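Local structure of malonyl CoA-ACP transacylase (Xanthomonas oryzae pv. oryzae, 3K89) at residues V144-C149 against G167-G172; P29-T34 against W76-A81; D209-L214 against A248-L253; A104-L109 against H224-P229. The protein probably transfers the malonyl group from malonyl-CoA to holo acyl carrier protein, yielding malonyl-ACP and free coenzyme A for fatty acid synthesis. One frame throughout, in Å; residues are numbered along the deposited sequence.

Contact 1 (V144-C149 against G167-G172); sequences VVLEVC and GQIVIG
Val145 and Cys149, one helical turn apart, both rest on the CG2 methyl of Ile171, and every contact here is apolar. Val145 CG1 comes to 3.6 Å from Ile171 CG2, the two side chains crossing obliquely, while Cys149 SG meets the same methyl at 3.7 Å. Torsions explain the shared atom. Ile171 CG1 lies between its own backbone N and carbonyl carbon (chi1 65°), which leaves CG2 beside the backbone N, where the helix reaches it; Val145 CG1, anti to its backbone N (chi1 -176°), is the branch that closes on it. A second, looser set of contacts gathers at Ile169, whose extended side chain offers CD1 to Val145 CB at 4.2 Å and to Leu146 CD1 at 4.3 Å. Val170, between the two isoleucines, points to the other side of the strand, as alternation requires. Helix 142-152 and strand 168-172 run almost parallel, their local axes inclined at 10° and 10.4 Å apart at closest approach. They belong to a beta-alpha-beta-beta-alpha-beta unit, the ferredoxin-like smaller subdomain of FabD-type transacylases, in which helices pack on one side of four antiparallel strands. Strand 168-172 lies between strands 132-138 and 158-165; Val145 also touches Val137, Leu146 reaches Pro160, and Ile171 packs on Ala181 of the companion helix 175-187.

Contact 2 (P29-T34 against W76-A81); sequences PQIRET and WRLWTA
Gln30 lays its amide group across the side chain of Arg77, the two crossing at about a right angle with amide and guanidinium planes 70° apart. The bend in Gln30 is at chi2 (-90°): after CG leaves anti to the backbone N, this turn brings CD to 3.6 Å from Arg77 CB and to 4.0 Å from Leu78 N, placing the amide against the backbone of the opposing helix. Arg77 behaves differently. Its chain is extended from CG to NE and carries the guanidinium past Gln30 to Thr34, one turn further along helix 30-42. There Thr34 OG1 sits near the guanidinium plane, at the edge of the group, 3.4 Å from Arg77 NH1 and 3.5 Å from Arg77 CD. One water joins the same two residues, 2.8 Å from Thr34 OG1 and accepting a weak bond from Arg77 NH1. The stronger partner of NH1 is Glu37, a further turn along the same helix, through a salt bridge that probably holds the guanidinium in place. On the apolar side of the interface, Ile31 CD1 and Leu78 CD2 approach at 4.4 Å, a looser touch. The local helix axes cross at 138° and pass 10.2 Å apart, with Gln30, Thr34 and Arg77 between them. Helix 22-27 covers the apolar side, with Leu24 touching both Ile31 and Leu78, and Tyr305 of helix 302-311 also packs on Leu78; Thr34 meets Val73 and Ala74 earlier in helix 61-81.

Contact 3 (D209-L214 against A248-L253); sequences DAANQL and ALVEQL
The helix that brings a backbone carbonyl to the predicted catalytic His203 packs here on its near-antiparallel neighbour, through Val250 and Leu253 against Ala211. The short side chain of Ala211 allows a close approach: its CA lies 5.1 Å from that of Val250, and the local axes pass 8.5 Å apart at 156°. Side chains on each helix therefore press on the backbone of the other. Ala211 CB sits 3.5 Å from Val250 O, and in return Val250 CG1, anti to its backbone N, leans to 3.7 Å from Ala211 O. Leu253 fills the next place along the interface. Its CD2 comes within 3.5 Å of Ala211 N and 3.9 Å of Ala210 CB. One turn on from Ala210, Leu214 CD2 touches Leu249 O at 3.8 Å and stands 4.4 Å from Leu253 CD1. Just before Leu253, Gln252 O is hydrogen-bonded to His203 ND1, consistent with the main-chain carbonyl that orients the histidine in FabD enzymes, and Gln252 NE2 bonds Ser94 O. Helices 95-103 and 109-126 pack alongside: Tyr98 meets Leu214 and Leu249, Phe122 lies on Ala210, and Arg119 and Met123 pack on Leu253.

Contact 4 (A104-L109 against H224-P229); sequences AGVLSL and HAPQIP
Ala104 and Val106 each offer a backbone carbonyl to the other loop, holding it at two places. Gln227 N donates to Ala104 O at 2.8 Å, nearly straight at 171° and in the carbonyl plane; His224 N donates to Val106 O, also at 2.8 Å and in plane, on a lone pair. Between them Val106 CA makes a C-H...O contact with His224 O at 3.4 Å. Side chains fill in around this frame. Val106 and Pro226 lie side by side, pointing the same way, with Val106 CG2 3.6 Å from Pro226 CB. The methyl of Ala104 sits 3.4 Å from Ile228 O, and His224 CD2 comes to 3.2 Å from Val106 O, the ring lying obliquely. Ala104 O is presented at a helix end closed by a Schellman motif: Gly105, with positive phi (78°), is where the chain leaves helix 95-103, with two bonds back into the last turn. Having no side chain, Gly105 leaves room for the amide end of Gln227 beside its CA. In the next shell a water donates to Ala225 O at 2.6 Å and to Gly105 O at 3.2 Å, and accepts a weak bond from Gln227 NE2. Further along, Ser108 is the N-cap of helix 109-126, its OG bonded to Asp111 N. Trp223 covers Val106 and Leu107, while Leu90 of strand 86-92 backs both Ala104 and Ile228, whose buried N has no partner in the model.

Contacts 2, 3 and 4 lie in the larger subdomain, contact 1 in the smaller one, its centre about 38 Å from that of contact 2. Contacts 2 and 4 touch: Leu109 CD2 packs 3.5 Å from Thr34 O, and Trp76 CH2 meets Ile228 CD1 at 3.6 Å. Contact 4 comes within about 6 Å of contact 3 (nearest atoms), and their segments alternate along the chain. Contact 3 is closest to the predicted active site, the Leu253 side chain being about 5 Å from that of His203 and about 6 Å from that of Ser94. In contact 1, the Ile171 side chain is about 10 Å from that of His203, and that of Ile169 about 11 Å from a bound glycerol.

Contact 1 (V144-C149 against G167-G172)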
loop_
_atom_site.group_PDB
_atom_site.type_symbol
_atom_site.label_atom_id
_atom_site.label_comp_id
_atom_site.label_asym_id
_atom_site.label_seq_id
_atom_site.Cartn_x
_atom_site.Cartn_y
_atom_site.Cartn_z
ATOM N N VAL A 144 -11.316 -12.728 -17.868
ATOM C CA VAL A 144 -12.761 -12.527 -17.739
ATOM C C VAL A 144 -13.027 -11.111 -17.219
ATOM O O VAL A 144 -13.826 -10.364 -17.795
ATOM C CB VAL A 144 -13.391 -13.573 -16.789
ATOM C CG1 VAL A 144 -14.870 -13.280 -16.561
ATOM C CG2 VAL A 144 -13.196 -14.990 -17.340
ATOM N N VAL A 145 -12.322 -10.743 -16.154
ATOM C CA VAL A 145 -12.501 -9.430 -15.520
ATOM C C VAL A 145 -12.099 -8.293 -16.463
ATOM O O VAL A 145 -12.770 -7.255 -16.534
ATOM C CB VAL A 145 -11.718 -9.335 -14.186
ATOM C CG1 VAL A 145 -12.001 -8.001 -13.487
ATOM C CG2 VAL A 145 -12.086 -10.485 -13.267
ATOM N N LEU A 146 -10.999 -8.481 -17.187
ATOM C CA LEU A 146 -10.501 -7.440 -18.083
ATOM C C LEU A 146 -11.434 -7.205 -19.267
ATOM O O LEU A 146 -11.631 -6.066 -19.697
ATOM C CB LEU A 146 -9.095 -7.780 -18.573
ATOM C CG LEU A 146 -7.891 -7.345 -17.723
ATOM C CD1 LEU A 146 -8.137 -7.361 -16.227
ATOM C CD2 LEU A 146 -6.698 -8.223 -18.057
ATOM N N GLU A 147 -12.028 -8.280 -19.772
ATOM C CA GLU A 147 -12.942 -8.128 -20.900
ATOM C C GLU A 147 -14.255 -7.515 -20.406
ATOM O O GLU A 147 -14.822 -6.661 -21.084
ATOM C CB GLU A 147 -13.148 -9.455 -21.655
ATOM C CG GLU A 147 -13.552 -9.273 -23.145
ATOM C CD GLU A 147 -12.380 -9.406 -24.145
ATOM O OE1 GLU A 147 -11.462 -10.232 -23.924
ATOM O OE2 GLU A 147 -12.393 -8.695 -25.179
ATOM N N VAL A 148 -14.690 -7.908 -19.208
ATOM C CA VAL A 148 -15.900 -7.345 -18.571
ATOM C C VAL A 148 -15.763 -5.827 -18.360
ATOM O O VAL A 148 -16.687 -5.070 -18.651
ATOM C CB VAL A 148 -16.271 -8.068 -17.238
ATOM C CG1 VAL A 148 -17.207 -7.222 -16.388
ATOM C CG2 VAL A 148 -16.929 -9.411 -17.509
ATOM N N CYS A 149 -14.605 -5.386 -17.870
ATOM C CA CYS A 149 -14.384 -3.953 -17.665
ATOM C C CYS A 149 -14.536 -3.171 -18.966
ATOM O O CYS A 149 -15.154 -2.113 -18.990
ATOM C CB CYS A 149 -13.006 -3.686 -17.050
ATOM S SG CYS A 149 -12.919 -4.080 -15.310
ATOM N N GLY A 167 -6.613 -14.770 -8.810
ATOM C CA GLY A 167 -7.921 -14.839 -8.147
ATOM C C GLY A 167 -8.280 -13.701 -7.192
ATOM O O GLY A 167 -9.242 -13.813 -6.415
ATOM N N GLN A 168 -7.495 -12.618 -7.204
ATOM C CA GLN A 168 -7.948 -11.357 -6.613
ATOM C C GLN A 168 -7.551 -10.163 -7.470
ATOM O O GLN A 168 -6.367 -9.840 -7.598
ATOM C CB GLN A 168 -7.492 -11.127 -5.161
ATOM C CG GLN A 168 -8.170 -9.828 -4.627
ATOM C CD GLN A 168 -7.765 -9.374 -3.232
ATOM O OE1 GLN A 168 -7.660 -10.172 -2.286
ATOM N NE2 GLN A 168 -7.590 -8.065 -3.089
ATOM N N ILE A 169 -8.551 -9.524 -8.058
ATOM C CA ILE A 169 -8.357 -8.262 -8.769
ATOM C C ILE A 169 -9.327 -7.268 -8.184
ATOM O O ILE A 169 -10.487 -7.599 -7.897
ATOM C CB ILE A 169 -8.621 -8.380 -10.288
ATOM C CG1 ILE A 169 -7.614 -9.297 -10.958
ATOM C CG2 ILE A 169 -8.583 -7.012 -10.964
ATOM C CD1 ILE A 169 -7.874 -9.408 -12.454
ATOM N N VAL A 170 -8.851 -6.050 -7.973
ATOM C CA VAL A 170 -9.739 -4.981 -7.585
ATOM C C VAL A 170 -9.955 -4.123 -8.822
ATOM O O VAL A 170 -9.001 -3.733 -9.498
ATOM C CB VAL A 170 -9.143 -4.157 -6.417
ATOM C CG1 VAL A 170 -10.037 -2.951 -6.081
ATOM C CG2 VAL A 170 -8.980 -5.032 -5.204
ATOM N N ILE A 171 -11.219 -3.849 -9.131
ATOM C CA ILE A 171 -11.565 -2.931 -10.213
ATOM C C ILE A 171 -12.051 -1.615 -9.627
ATOM O O ILE A 171 -12.450 -1.572 -8.469
ATOM C CB ILE A 171 -12.651 -3.518 -11.169
ATOM C CG1 ILE A 171 -13.990 -3.725 -10.445
ATOM C CG2 ILE A 171 -12.166 -4.842 -11.774
ATOM C CD1 ILE A 171 -15.097 -4.260 -11.379
ATOM N N GLY A 172 -11.947 -0.552 -10.410
ATOM C CA GLY A 172 -12.341 0.755 -9.921
ATOM C C GLY A 172 -12.664 1.730 -11.022
ATOM O O GLY A 172 -12.344 1.500 -12.188
#

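Contact 2 (P29-T34 against W76-A81)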
loop_
_atom_site.group_PDB
_atom_site.type_symbol
_atom_site.label_atom_id
_atom_site.label_comp_id
_atom_site.label_asym_id
_atom_site.label_seq_id
_atom_site.Cartn_x
_atom_site.Cartn_y
_atom_site.Cartn_z
ATOM N N PRO A 29 8.538 2.262 23.534
ATOM C CA PRO A 29 8.288 3.706 23.488
ATOM C C PRO A 29 8.587 4.329 22.123
ATOM O O PRO A 29 7.978 5.341 21.775
ATOM C CB PRO A 29 9.229 4.260 24.577
ATOM C CG PRO A 29 9.460 3.094 25.508
ATOM C CD PRO A 29 9.478 1.883 24.614
ATOM N N GLN A 30 9.511 3.739 21.356
ATOM C CA GLN A 30 9.829 4.268 20.016
ATOM C C GLN A 30 8.563 4.410 19.145
ATOM O O GLN A 30 8.479 5.326 18.348
ATOM C CB GLN A 30 10.931 3.435 19.311
ATOM C CG GLN A 30 11.139 3.742 17.789
ATOM C CD GLN A 30 10.261 2.859 16.876
ATOM O OE1 GLN A 30 10.364 1.634 16.892
ATOM N NE2 GLN A 30 9.407 3.481 16.091
ATOM N N ILE A 31 7.574 3.532 19.306
ATOM C CA ILE A 31 6.401 3.565 18.427
ATOM C C ILE A 31 5.640 4.900 18.459
ATOM O O ILE A 31 5.453 5.545 17.429
ATOM C CB ILE A 31 5.467 2.351 18.636
ATOM C CG1 ILE A 31 6.244 1.075 18.268
ATOM C CG2 ILE A 31 4.202 2.507 17.763
ATOM C CD1 ILE A 31 5.473 -0.177 18.410
ATOM N N ARG A 32 5.229 5.338 19.638
ATOM C CA ARG A 32 4.524 6.617 19.735
ATOM C C ARG A 32 5.418 7.811 19.372
ATOM O O ARG A 32 4.927 8.841 18.895
ATOM C CB ARG A 32 3.928 6.794 21.129
ATOM C CG ARG A 32 2.655 5.985 21.312
ATOM C CD ARG A 32 2.197 5.970 22.743
ATOM N NE ARG A 32 1.559 7.230 23.107
ATOM C CZ ARG A 32 0.940 7.442 24.265
ATOM N NH1 ARG A 32 0.881 6.480 25.173
ATOM N NH2 ARG A 32 0.379 8.616 24.511
ATOM N N GLU A 33 6.726 7.673 19.585
ATOM C CA GLU A 33 7.670 8.715 19.186
ATOM C C GLU A 33 7.676 8.872 17.655
ATOM O O GLU A 33 7.688 9.996 17.138
ATOM C CB GLU A 33 9.074 8.418 19.712
ATOM C CG GLU A 33 9.174 8.550 21.215
ATOM C CD GLU A 33 10.489 8.011 21.767
ATOM O OE1 GLU A 33 11.329 7.503 20.985
ATOM O OE2 GLU A 33 10.667 8.084 23.006
ATOM N N THR A 34 7.658 7.737 16.949
ATOM C CA THR A 34 7.594 7.737 15.487
ATOM C C THR A 34 6.289 8.357 14.992
ATOM O O THR A 34 6.305 9.149 14.044
ATOM C CB THR A 34 7.786 6.307 14.958
ATOM O OG1 THR A 34 9.109 5.913 15.325
ATOM C CG2 THR A 34 7.662 6.246 13.444
ATOM N N TRP A 76 9.240 -0.663 11.244
ATOM C CA TRP A 76 10.555 -0.677 10.600
ATOM C C TRP A 76 11.644 -0.276 11.597
ATOM O O TRP A 76 12.674 -0.946 11.713
ATOM C CB TRP A 76 10.563 0.301 9.413
ATOM C CG TRP A 76 11.941 0.523 8.820
ATOM C CD1 TRP A 76 12.726 1.652 8.934
ATOM C CD2 TRP A 76 12.682 -0.408 8.035
ATOM N NE1 TRP A 76 13.903 1.471 8.239
ATOM C CE2 TRP A 76 13.907 0.219 7.685
ATOM C CE3 TRP A 76 12.428 -1.704 7.570
ATOM C CZ2 TRP A 76 14.872 -0.411 6.907
ATOM C CZ3 TRP A 76 13.395 -2.335 6.796
ATOM C CH2 TRP A 76 14.605 -1.683 6.472
ATOM N N ARG A 77 11.407 0.814 12.317
ATOM C CA ARG A 77 12.404 1.337 13.265
ATOM C C ARG A 77 12.614 0.372 14.427
ATOM O O ARG A 77 13.747 0.206 14.902
ATOM C CB ARG A 77 12.019 2.731 13.745
ATOM C CG ARG A 77 12.193 3.776 12.642
ATOM C CD ARG A 77 11.735 5.139 13.108
ATOM N NE ARG A 77 12.051 6.191 12.130
ATOM C CZ ARG A 77 11.814 7.487 12.343
ATOM N NH1 ARG A 77 11.238 7.888 13.479
ATOM N NH2 ARG A 77 12.115 8.389 11.415
ATOM N N LEU A 78 11.538 -0.295 14.831
ATOM C CA LEU A 78 11.616 -1.304 15.889
ATOM C C LEU A 78 12.492 -2.472 15.464
ATOM O O LEU A 78 13.441 -2.830 16.177
ATOM C CB LEU A 78 10.209 -1.778 16.279
ATOM C CG LEU A 78 10.079 -2.890 17.327
ATOM C CD1 LEU A 78 10.752 -2.506 18.643
ATOM C CD2 LEU A 78 8.598 -3.218 17.550
ATOM N N TRP A 79 12.172 -3.065 14.312
ATOM C CA TRP A 79 12.930 -4.188 13.765
ATOM C C TRP A 79 14.400 -3.825 13.630
ATOM O O TRP A 79 15.276 -4.575 14.075
ATOM C CB TRP A 79 12.380 -4.557 12.388
ATOM C CG TRP A 79 13.044 -5.743 11.776
ATOM C CD1 TRP A 79 14.120 -5.741 10.937
ATOM C CD2 TRP A 79 12.671 -7.114 11.947
ATOM N NE1 TRP A 79 14.429 -7.026 10.568
ATOM C CE2 TRP A 79 13.557 -7.886 11.180
ATOM C CE3 TRP A 79 11.665 -7.763 12.679
ATOM C CZ2 TRP A 79 13.481 -9.285 11.119
ATOM C CZ3 TRP A 79 11.579 -9.153 12.610
ATOM C CH2 TRP A 79 12.488 -9.898 11.840
ATOM N N THR A 80 14.663 -2.668 13.026
ATOM C CA THR A 80 16.034 -2.268 12.741
ATOM C C THR A 80 16.819 -1.979 14.034
ATOM O O THR A 80 18.013 -2.297 14.105
ATOM C CB THR A 80 16.123 -1.134 11.673
ATOM O OG1 THR A 80 15.339 -0.009 12.070
ATOM C CG2 THR A 80 15.606 -1.626 10.335
ATOM N N ALA A 81 16.151 -1.437 15.058
ATOM C CA ALA A 81 16.789 -1.224 16.371
ATOM C C ALA A 81 17.055 -2.538 17.106
ATOM O O ALA A 81 18.094 -2.680 17.779
ATOM C CB ALA A 81 15.961 -0.312 17.247
HETATM O O HOH W 1 11.205 7.422 16.384
#

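Contact 3 (D209-L214 against A248-L253)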
loop_
_atom_site.group_PDB
_atom_site.type_symbol
_atom_site.label_atom_id
_atom_site.label_comp_id
_atom_site.label_asym_id
_atom_site.label_seq_id
_atom_site.Cartn_x
_atom_site.Cartn_y
_atom_site.Cartn_z
ATOM N N ASP A 209 -5.341 13.715 -13.110
ATOM C CA ASP A 209 -5.029 15.088 -12.720
ATOM C C ASP A 209 -4.441 15.172 -11.309
ATOM O O ASP A 209 -3.506 15.956 -11.071
ATOM C CB ASP A 209 -6.255 15.986 -12.866
ATOM C CG ASP A 209 -6.643 16.204 -14.316
ATOM O OD1 ASP A 209 -5.742 16.247 -15.184
ATOM O OD2 ASP A 209 -7.858 16.337 -14.592
ATOM N N ALA A 210 -4.971 14.364 -10.392
ATOM C CA ALA A 210 -4.414 14.267 -9.032
ATOM C C ALA A 210 -2.940 13.866 -9.090
ATOM O O ALA A 210 -2.133 14.343 -8.288
ATOM C CB ALA A 210 -5.190 13.291 -8.185
ATOM N N ALA A 211 -2.606 13.004 -10.052
ATOM C CA ALA A 211 -1.214 12.559 -10.258
ATOM C C ALA A 211 -0.285 13.711 -10.617
ATOM O O ALA A 211 0.863 13.761 -10.161
ATOM C CB ALA A 211 -1.144 11.458 -11.320
ATOM N N ASN A 212 -0.765 14.640 -11.445
ATOM C CA ASN A 212 0.025 15.839 -11.744
ATOM C C ASN A 212 0.230 16.731 -10.528
ATOM O O ASN A 212 1.337 17.236 -10.301
ATOM C CB ASN A 212 -0.579 16.597 -12.925
ATOM C CG ASN A 212 -0.453 15.812 -14.222
ATOM O OD1 ASN A 212 0.453 14.984 -14.377
ATOM N ND2 ASN A 212 -1.379 16.046 -15.151
ATOM N N GLN A 213 -0.808 16.874 -9.718
ATOM C CA GLN A 213 -0.719 17.632 -8.474
ATOM C C GLN A 213 0.311 16.985 -7.554
ATOM O O GLN A 213 1.138 17.672 -6.950
ATOM C CB GLN A 213 -2.062 17.692 -7.767
ATOM C CG GLN A 213 -3.120 18.496 -8.498
ATOM C CD GLN A 213 -4.434 18.410 -7.783
ATOM O OE1 GLN A 213 -5.117 17.385 -7.835
ATOM N NE2 GLN A 213 -4.786 19.471 -7.068
ATOM N N LEU A 214 0.237 15.656 -7.471
ATOM C CA LEU A 214 1.186 14.866 -6.689
ATOM C C LEU A 214 2.609 15.123 -7.156
ATOM O O LEU A 214 3.495 15.357 -6.328
ATOM C CB LEU A 214 0.857 13.372 -6.798
ATOM C CG LEU A 214 1.791 12.398 -6.057
ATOM C CD1 LEU A 214 1.660 12.580 -4.577
ATOM C CD2 LEU A 214 1.450 10.964 -6.445
ATOM N N ALA A 248 7.649 7.217 -11.492
ATOM C CA ALA A 248 6.962 5.967 -11.210
ATOM C C ALA A 248 5.884 6.136 -10.153
ATOM O O ALA A 248 4.890 5.404 -10.187
ATOM C CB ALA A 248 7.953 4.872 -10.785
ATOM N N LEU A 249 6.064 7.090 -9.225
ATOM C CA LEU A 249 5.025 7.423 -8.249
ATOM C C LEU A 249 3.861 8.205 -8.864
ATOM O O LEU A 249 2.699 8.009 -8.481
ATOM C CB LEU A 249 5.592 8.222 -7.067
ATOM C CG LEU A 249 6.554 7.434 -6.180
ATOM C CD1 LEU A 249 7.311 8.403 -5.285
ATOM C CD2 LEU A 249 5.812 6.378 -5.309
ATOM N N VAL A 250 4.171 9.083 -9.813
ATOM C CA VAL A 250 3.111 9.797 -10.535
ATOM C C VAL A 250 2.261 8.774 -11.316
ATOM O O VAL A 250 1.026 8.736 -11.189
ATOM C CB VAL A 250 3.696 10.870 -11.474
ATOM C CG1 VAL A 250 2.597 11.405 -12.436
ATOM C CG2 VAL A 250 4.275 12.015 -10.649
ATOM N N GLU A 251 2.927 7.944 -12.117
ATOM C CA GLU A 251 2.255 6.906 -12.889
ATOM C C GLU A 251 1.516 5.922 -12.002
ATOM O O GLU A 251 0.431 5.465 -12.374
ATOM C CB GLU A 251 3.251 6.162 -13.762
ATOM C CG GLU A 251 3.848 7.034 -14.838
ATOM C CD GLU A 251 4.989 6.323 -15.561
ATOM O OE1 GLU A 251 5.328 5.171 -15.207
ATOM O OE2 GLU A 251 5.564 6.933 -16.470
ATOM N N GLN A 252 2.094 5.590 -10.839
ATOM C CA GLN A 252 1.438 4.693 -9.888
ATOM C C GLN A 252 -0.012 5.097 -9.629
ATOM O O GLN A 252 -0.879 4.231 -9.497
ATOM C CB GLN A 252 2.193 4.676 -8.545
ATOM C CG GLN A 252 1.779 3.524 -7.639
ATOM C CD GLN A 252 1.727 3.904 -6.177
ATOM O OE1 GLN A 252 1.080 4.888 -5.809
ATOM N NE2 GLN A 252 2.386 3.114 -5.318
ATOM N N LEU A 253 -0.276 6.403 -9.531
ATOM C CA LEU A 253 -1.571 6.846 -9.011
ATOM C C LEU A 253 -2.744 6.515 -9.923
ATOM O O LEU A 253 -3.869 6.286 -9.441
ATOM C CB LEU A 253 -1.528 8.352 -8.737
ATOM C CG LEU A 253 -2.547 8.826 -7.700
ATOM C CD1 LEU A 253 -2.146 8.399 -6.302
ATOM C CD2 LEU A 253 -2.737 10.324 -7.750
#

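Contact 4 (A104-L109 against H224-P229)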
loop_
_atom_site.group_PDB
_atom_site.type_symbol
_atom_site.label_atom_id
_atom_site.label_comp_id
_atom_site.label_asym_id
_atom_site.label_seq_id
_atom_site.Cartn_x
_atom_site.Cartn_y
_atom_site.Cartn_z
ATOM N N ALA A 104 13.725 3.173 3.174
ATOM C CA ALA A 104 14.938 3.218 2.360
ATOM C C ALA A 104 15.760 4.506 2.540
ATOM O O ALA A 104 16.857 4.613 1.992
ATOM C CB ALA A 104 14.590 3.019 0.869
ATOM N N GLY A 105 15.230 5.471 3.287
ATOM C CA GLY A 105 15.901 6.746 3.505
ATOM C C GLY A 105 15.810 7.744 2.360
ATOM O O GLY A 105 16.528 8.751 2.341
ATOM N N VAL A 106 14.909 7.483 1.418
ATOM C CA VAL A 106 14.715 8.397 0.276
ATOM C C VAL A 106 14.041 9.694 0.714
ATOM O O VAL A 106 14.412 10.783 0.262
ATOM C CB VAL A 106 13.883 7.703 -0.828
ATOM C CG1 VAL A 106 13.572 8.644 -1.999
ATOM C CG2 VAL A 106 14.642 6.497 -1.380
ATOM N N LEU A 107 13.001 9.557 1.531
ATOM C CA LEU A 107 12.289 10.674 2.122
ATOM C C LEU A 107 12.400 10.626 3.646
ATOM O O LEU A 107 12.361 9.546 4.236
ATOM C CB LEU A 107 10.801 10.599 1.773
ATOM C CG LEU A 107 10.433 10.889 0.313
ATOM C CD1 LEU A 107 8.949 10.564 0.136
ATOM C CD2 LEU A 107 10.707 12.334 -0.064
ATOM N N SER A 108 12.492 11.788 4.284
ATOM C CA SER A 108 12.326 11.839 5.754
ATOM C C SER A 108 10.915 11.394 6.133
ATOM O O SER A 108 9.988 11.487 5.325
ATOM C CB SER A 108 12.571 13.257 6.272
ATOM O OG SER A 108 11.534 14.133 5.834
ATOM N N LEU A 109 10.749 10.934 7.375
ATOM C CA LEU A 109 9.406 10.564 7.846
ATOM C C LEU A 109 8.462 11.772 7.826
ATOM O O LEU A 109 7.301 11.667 7.405
ATOM C CB LEU A 109 9.484 9.926 9.239
ATOM C CG LEU A 109 8.147 9.636 9.936
ATOM C CD1 LEU A 109 7.255 8.708 9.118
ATOM C CD2 LEU A 109 8.459 9.071 11.328
ATOM N N HIS A 224 16.520 11.600 -1.454
ATOM C CA HIS A 224 17.826 11.006 -1.205
ATOM C C HIS A 224 17.979 9.667 -1.911
ATOM O O HIS A 224 16.979 9.001 -2.251
ATOM C CB HIS A 224 18.013 10.838 0.304
ATOM C CG HIS A 224 17.764 12.094 1.073
ATOM N ND1 HIS A 224 18.680 13.126 1.126
ATOM C CD2 HIS A 224 16.696 12.507 1.793
ATOM C CE1 HIS A 224 18.191 14.111 1.855
ATOM N NE2 HIS A 224 16.983 13.767 2.265
ATOM N N ALA A 225 19.230 9.257 -2.127
ATOM C CA ALA A 225 19.520 7.959 -2.738
ATOM C C ALA A 225 19.002 6.827 -1.830
ATOM O O ALA A 225 19.173 6.889 -0.605
ATOM C CB ALA A 225 21.017 7.813 -2.969
ATOM N N PRO A 226 18.319 5.824 -2.411
ATOM C CA PRO A 226 17.814 4.761 -1.530
ATOM C C PRO A 226 18.938 3.884 -0.980
ATOM O O PRO A 226 19.861 3.517 -1.711
ATOM C CB PRO A 226 16.889 3.939 -2.437
ATOM C CG PRO A 226 17.365 4.230 -3.834
ATOM C CD PRO A 226 17.861 5.660 -3.800
ATOM N N GLN A 227 18.818 3.542 0.297
ATOM C CA GLN A 227 19.762 2.640 0.967
ATOM C C GLN A 227 19.434 1.176 0.720
ATOM O O GLN A 227 20.301 0.289 0.888
ATOM C CB GLN A 227 19.759 2.936 2.454
ATOM C CG GLN A 227 20.337 4.307 2.770
ATOM C CD GLN A 227 19.759 4.911 4.039
ATOM O OE1 GLN A 227 19.161 4.214 4.865
ATOM N NE2 GLN A 227 19.929 6.225 4.198
ATOM N N ILE A 228 18.181 0.920 0.331
ATOM C CA ILE A 228 17.706 -0.413 -0.038
ATOM C C ILE A 228 16.787 -0.196 -1.234
ATOM O O ILE A 228 15.976 0.727 -1.191
ATOM C CB ILE A 228 16.885 -1.106 1.112
ATOM C CG1 ILE A 228 17.671 -1.119 2.434
ATOM C CG2 ILE A 228 16.486 -2.532 0.713
ATOM C CD1 ILE A 228 16.855 -1.552 3.676
ATOM N N PRO A 229 16.920 -1.004 -2.303
ATOM C CA PRO A 229 16.105 -0.724 -3.490
ATOM C C PRO A 229 14.628 -1.011 -3.235
ATOM O O PRO A 229 14.290 -1.957 -2.508
ATOM C CB PRO A 229 16.659 -1.669 -4.560
ATOM C CG PRO A 229 18.021 -2.117 -4.015
ATOM C CD PRO A 229 17.863 -2.116 -2.541
HETATM O O HOH W 2 19.544 7.860 1.816
#